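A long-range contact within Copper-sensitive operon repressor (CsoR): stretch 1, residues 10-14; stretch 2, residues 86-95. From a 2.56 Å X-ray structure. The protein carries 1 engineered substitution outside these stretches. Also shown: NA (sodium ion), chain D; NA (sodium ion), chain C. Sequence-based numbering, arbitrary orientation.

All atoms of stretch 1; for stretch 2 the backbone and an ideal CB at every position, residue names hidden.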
ATOM      1  N   LEU A  10      22.717   6.030 -21.901  1.00114.53           N
ATOM      2  CA  LEU A  10      21.880   4.953 -22.443  1.00110.09           C
ATOM      3  C   LEU A  10      20.495   4.887 -21.774  1.00106.60           C
ATOM      4  O   LEU A  10      20.045   3.823 -21.343  1.00110.01           O
ATOM      5  CB  LEU A  10      22.600   3.598 -22.342  1.00109.86           C
ATOM      6  CG  LEU A  10      22.018   2.409 -23.115  1.00108.54           C
ATOM      7  CD1 LEU A  10      22.429   2.448 -24.570  1.00110.05           C
ATOM      8  CD2 LEU A  10      22.402   1.085 -22.474  1.00110.60           C
ATOM      9  N   HIS A  11      19.819   6.028 -21.686  1.00 97.67           N
ATOM     10  CA  HIS A  11      18.488   6.068 -21.081  1.00 84.20           C
ATOM     11  C   HIS A  11      17.629   7.155 -21.710  1.00 78.64           C
ATOM     12  O   HIS A  11      18.105   7.919 -22.551  1.00 81.75           O
ATOM     13  CB  HIS A  11      18.581   6.272 -19.564  1.00 75.17           C
ATOM     14  CG  HIS A  11      19.350   7.497 -19.157  1.00 71.72           C
ATOM     15  ND1 HIS A  11      18.959   8.769 -19.503  1.00 70.01           N
ATOM     16  CD2 HIS A  11      20.480   7.632 -18.426  1.00 73.45           C
ATOM     17  CE1 HIS A  11      19.822   9.644 -19.007  1.00 70.10           C
ATOM     18  NE2 HIS A  11      20.752   8.978 -18.351  1.00 73.08           N
ATOM     19  N   GLY A  12      16.366   7.226 -21.295  1.00 70.36           N
ATOM     20  CA  GLY A  12      15.452   8.239 -21.799  1.00 67.73           C
ATOM     21  C   GLY A  12      15.918   9.664 -21.545  1.00 66.25           C
ATOM     22  O   GLY A  12      16.856   9.891 -20.786  1.00 63.67           O
ATOM     23  N   THR A  13      15.260  10.624 -22.189  1.00 67.62           N
ATOM     24  CA  THR A  13      15.582  12.040 -22.021  1.00 66.05           C
ATOM     25  C   THR A  13      15.530  12.452 -20.553  1.00 64.67           C
ATOM     26  O   THR A  13      14.629  12.034 -19.819  1.00 63.29           O
ATOM     27  CB  THR A  13      14.576  12.923 -22.773  1.00 67.88           C
ATOM     28  OG1 THR A  13      14.421  12.449 -24.115  1.00 73.26           O
ATOM     29  CG2 THR A  13      15.046  14.366 -22.795  1.00 69.83           C
ATOM     30  N   MET A  14      16.486  13.273 -20.121  1.00 63.01           N
ATOM     31  CA  MET A  14      16.442  13.828 -18.769  1.00 60.67           C
ATOM     32  C   MET A  14      16.703  15.335 -18.743  1.00 62.91           C
ATOM     33  O   MET A  14      17.652  15.822 -19.356  1.00 63.74           O
ATOM     34  CB  MET A  14      17.440  13.122 -17.849  1.00 55.99           C
ATOM     35  CG  MET A  14      17.399  13.640 -16.420  1.00 55.52           C
ATOM     36  SD  MET A  14      18.722  13.000 -15.392  1.00 70.60           S
ATOM     37  CE  MET A  14      18.310  13.751 -13.816  1.00 62.62           C
ATOM     38  N   UNK A  86      10.231  13.216 -29.434  1.00 54.67           N
ATOM     39  CA  UNK A  86       9.944  12.056 -30.258  1.00 49.37           C
ATOM     40  C   UNK A  86      10.360  10.736 -29.643  1.00 49.82           C
ATOM     41  O   UNK A  86      10.298   9.703 -30.307  1.00 50.90           O
ATOM     42  CB  UNK A  86      10.633  12.214 -31.615  1.00 49.37           C
ATOM     43  N   UNK A  87      10.781  10.756 -28.382  1.00 48.48           N
ATOM     44  CA  UNK A  87      11.166   9.525 -27.704  1.00 53.36           C
ATOM     45  C   UNK A  87      10.229   9.229 -26.535  1.00 56.03           C
ATOM     46  O   UNK A  87      10.628   8.612 -25.541  1.00 57.78           O
ATOM     47  CB  UNK A  87      12.612   9.618 -27.213  1.00 53.36           C
ATOM     48  N   UNK A  88       8.978   9.660 -26.673  1.00 59.18           N
ATOM     49  CA  UNK A  88       7.973   9.488 -25.637  1.00 60.67           C
ATOM     50  C   UNK A  88       7.653   8.047 -25.273  1.00 57.17           C
ATOM     51  O   UNK A  88       7.595   7.705 -24.088  1.00 55.35           O
ATOM     52  CB  UNK A  88       6.682  10.181 -26.077  1.00 60.67           C
ATOM     53  N   UNK A  89       7.437   7.197 -26.275  1.00 53.04           N
ATOM     54  CA  UNK A  89       7.133   5.797 -26.003  1.00 54.07           C
ATOM     55  C   UNK A  89       8.266   5.118 -25.229  1.00 52.19           C
ATOM     56  O   UNK A  89       8.016   4.310 -24.336  1.00 53.85           O
ATOM     57  CB  UNK A  89       6.871   5.051 -27.313  1.00 54.07           C
ATOM     58  N   UNK A  90       9.505   5.462 -25.564  1.00 51.73           N
ATOM     59  CA  UNK A  90      10.661   4.977 -24.819  1.00 51.20           C
ATOM     60  C   UNK A  90      10.526   5.383 -23.356  1.00 51.38           C
ATOM     61  O   UNK A  90      10.569   4.535 -22.459  1.00 51.74           O
ATOM     62  CB  UNK A  90      11.962   5.519 -25.414  1.00 51.20           C
ATOM     63  N   UNK A  91      10.341   6.680 -23.121  1.00 49.10           N
ATOM     64  CA  UNK A  91      10.216   7.209 -21.766  1.00 50.83           C
ATOM     65  C   UNK A  91       8.970   6.708 -21.040  1.00 52.15           C
ATOM     66  O   UNK A  91       8.992   6.525 -19.821  1.00 55.83           O
ATOM     67  CB  UNK A  91      10.199   8.738 -21.810  1.00 50.83           C
ATOM     68  N   UNK A  92       7.889   6.488 -21.784  1.00 46.19           N
ATOM     69  CA  UNK A  92       6.650   6.012 -21.184  1.00 47.53           C
ATOM     70  C   UNK A  92       6.809   4.586 -20.655  1.00 51.38           C
ATOM     71  O   UNK A  92       6.317   4.257 -19.573  1.00 54.60           O
ATOM     72  CB  UNK A  92       5.509   6.075 -22.202  1.00 47.53           C
ATOM     73  N   UNK A  93       7.498   3.745 -21.421  1.00 49.62           N
ATOM     74  CA  UNK A  93       7.718   2.360 -21.022  1.00 52.60           C
ATOM     75  C   UNK A  93       8.573   2.282 -19.753  1.00 57.24           C
ATOM     76  O   UNK A  93       8.277   1.488 -18.852  1.00 61.72           O
ATOM     77  CB  UNK A  93       8.385   1.582 -22.158  1.00 52.60           C
ATOM     78  N   UNK A  94       9.621   3.106 -19.685  1.00 52.21           N
ATOM     79  CA  UNK A  94      10.427   3.218 -18.477  1.00 49.15           C
ATOM     80  C   UNK A  94       9.510   3.554 -17.309  1.00 50.05           C
ATOM     81  O   UNK A  94       9.518   2.866 -16.293  1.00 54.88           O
ATOM     82  CB  UNK A  94      11.521   4.275 -18.637  1.00 49.15           C
ATOM     83  N   UNK A  95       8.716   4.610 -17.467  1.00 49.14           N
ATOM     84  CA  UNK A  95       7.838   5.086 -16.402  1.00 50.03           C
ATOM     85  C   UNK A  95       6.885   3.996 -15.915  1.00 60.13           C
ATOM     86  O   UNK A  95       6.661   3.854 -14.711  1.00 61.75           O
ATOM     87  CB  UNK A  95       7.037   6.297 -16.886  1.00 50.03           C
TER
HETATM   88 NA    NA D 203      13.547   9.522 -24.073  1.00 68.64          NA
HETATM   89 NA    NA C 202       5.732   3.110 -31.533  1.00 66.95          NA

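Position 86 has phi/psi of 111/8, and positive phi by itself favours glycine; an ideal CB would find nothing of stretch 1 within 5.5 Å. The residue is Gly86, the first to leave helical angles after a preceding helix.

Position 87 lies just before the helix that begins at 88, and its CA-to-CB bond points toward stretch 1. The ideal CB is 4.6 Å from Thr13 OG1, and the chain D sodium lies nearby, so a short oxygen-bearing side chain such as serine, threonine or aspartate would suit. It is Ser87, with chi1 in p: OG binds the sodium at 2.7 Å and accepts a weak hydrogen bond from Thr13 OG1 at 3.3 Å. It occupies the N-cap position, yet its side chain makes no capping bond.

At 88 CB would point away from stretch 1, and helical angles of -61/-47 admit most residues; the deposited one is Gly88. Position 89 is out of reach, but its CB lies on the side of the chain C sodium, where an acidic group would be apt. Glu89 binds that ion through OE1 (2.5 Å) and OE2 (2.8 Å).

Position 90 points toward stretch 1, although no atom there comes within 5.5 Å of the ideal CB. A longer side chain with an oxygen, glutamine or glutamate, could span the gap to the sodium. Gln90, extended with chi1 and chi2 both t, places OE1 2.9 Å from the ion and 3.7 Å from Gly12 CA.

Position 91 is the closest approach of the backbones, its CA 5.3 Å from that of Gly12. The ideal CB points toward stretch 1, 5.3 Å from Gly12 CA and 5.4 Å from Thr13 N, favouring a small side chain, preferably polar beside the metal. Ser91 OG binds the sodium at 2.9 Å; water 1 links OG (2.4 Å) to Thr13 O (2.8 Å). A CB on Gly12 would clash with this OG, at 3.0 Å.

Positions 92 and 93 are out of reach, so stretch 1 sets no preference; they hold Leu92 and Arg93.

Position 94 again points toward stretch 1, where Gly12 N offers a donor beyond the reach of a short side chain. Glutamate or glutamine would serve. Glu94, with chi1 m and chi2 t, accepts the Gly12 N hydrogen bond through OE2 at 3.0 Å, with an angle of 151°. Its OE1 would be 2.7 Å from a CB on Gly12, a second clash.

Position 95 is out of reach; Leu95 continues the helix, its N bonded to Ser91 O at 3.0 Å.

Stretch 2 86-95: GSGEQSLREL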
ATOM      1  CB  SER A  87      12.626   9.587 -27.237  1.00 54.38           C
ATOM      2  OG  SER A  87      12.860  10.718 -26.416  1.00 57.33           O
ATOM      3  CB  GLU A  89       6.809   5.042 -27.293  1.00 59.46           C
ATOM      4  CG  GLU A  89       5.526   5.505 -27.974  1.00 66.79           C
ATOM      5  CD  GLU A  89       5.111   4.602 -29.122  1.00 75.81           C
ATOM      6  OE1 GLU A  89       4.962   5.114 -30.247  1.00 80.07           O
ATOM      7  OE2 GLU A  89       4.927   3.384 -28.901  1.00 77.10           O
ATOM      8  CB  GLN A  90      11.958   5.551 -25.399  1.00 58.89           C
ATOM      9  CG  GLN A  90      13.234   5.057 -24.708  1.00 67.25           C
ATOM     10  CD  GLN A  90      14.493   5.805 -25.149  1.00 70.94           C
ATOM     11  OE1 GLN A  90      14.534   7.037 -25.153  1.00 66.80           O
ATOM     12  NE2 GLN A  90      15.528   5.055 -25.513  1.00 76.34           N
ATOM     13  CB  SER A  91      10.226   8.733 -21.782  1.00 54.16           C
ATOM     14  OG  SER A  91      11.519   9.216 -22.078  1.00 64.89           O
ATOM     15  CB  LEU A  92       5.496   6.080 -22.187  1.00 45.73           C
ATOM     16  CG  LEU A  92       4.175   5.478 -21.706  1.00 47.36           C
ATOM     17  CD1 LEU A  92       3.673   6.204 -20.473  1.00 47.21           C
ATOM     18  CD2 LEU A  92       3.122   5.506 -22.805  1.00 50.86           C
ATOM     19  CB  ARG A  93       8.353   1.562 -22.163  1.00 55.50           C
ATOM     20  CG  ARG A  93       8.463   0.072 -21.892  1.00 65.85           C
ATOM     21  CD  ARG A  93       8.518  -0.727 -23.188  1.00 78.72           C
ATOM     22  NE  ARG A  93       7.202  -0.893 -23.806  1.00 85.04           N
ATOM     23  CZ  ARG A  93       6.436  -1.973 -23.662  1.00 88.54           C
ATOM     24  NH1 ARG A  93       6.854  -2.999 -22.928  1.00 89.26           N
ATOM     25  NH2 ARG A  93       5.256  -2.034 -24.262  1.00 89.37           N
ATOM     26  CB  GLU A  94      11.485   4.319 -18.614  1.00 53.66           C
ATOM     27  CG  GLU A  94      12.761   3.942 -19.357  1.00 56.06           C
ATOM     28  CD  GLU A  94      13.665   5.148 -19.598  1.00 60.99           C
ATOM     29  OE1 GLU A  94      13.215   6.283 -19.337  1.00 58.79           O
ATOM     30  OE2 GLU A  94      14.817   4.961 -20.053  1.00 65.60           O
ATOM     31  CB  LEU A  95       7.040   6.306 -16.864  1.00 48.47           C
ATOM     32  CG  LEU A  95       6.205   7.032 -15.803  1.00 48.44           C
ATOM     33  CD1 LEU A  95       7.087   7.647 -14.722  1.00 39.73           C
ATOM     34  CD2 LEU A  95       5.321   8.099 -16.436  1.00 50.07           C
TER
HETATM   35  O   HOH W   1      12.481  10.286 -20.156  1.00 56.50           O
HETATM   36  O   HOH W   2       7.170   4.711 -32.938  1.00 44.20           O
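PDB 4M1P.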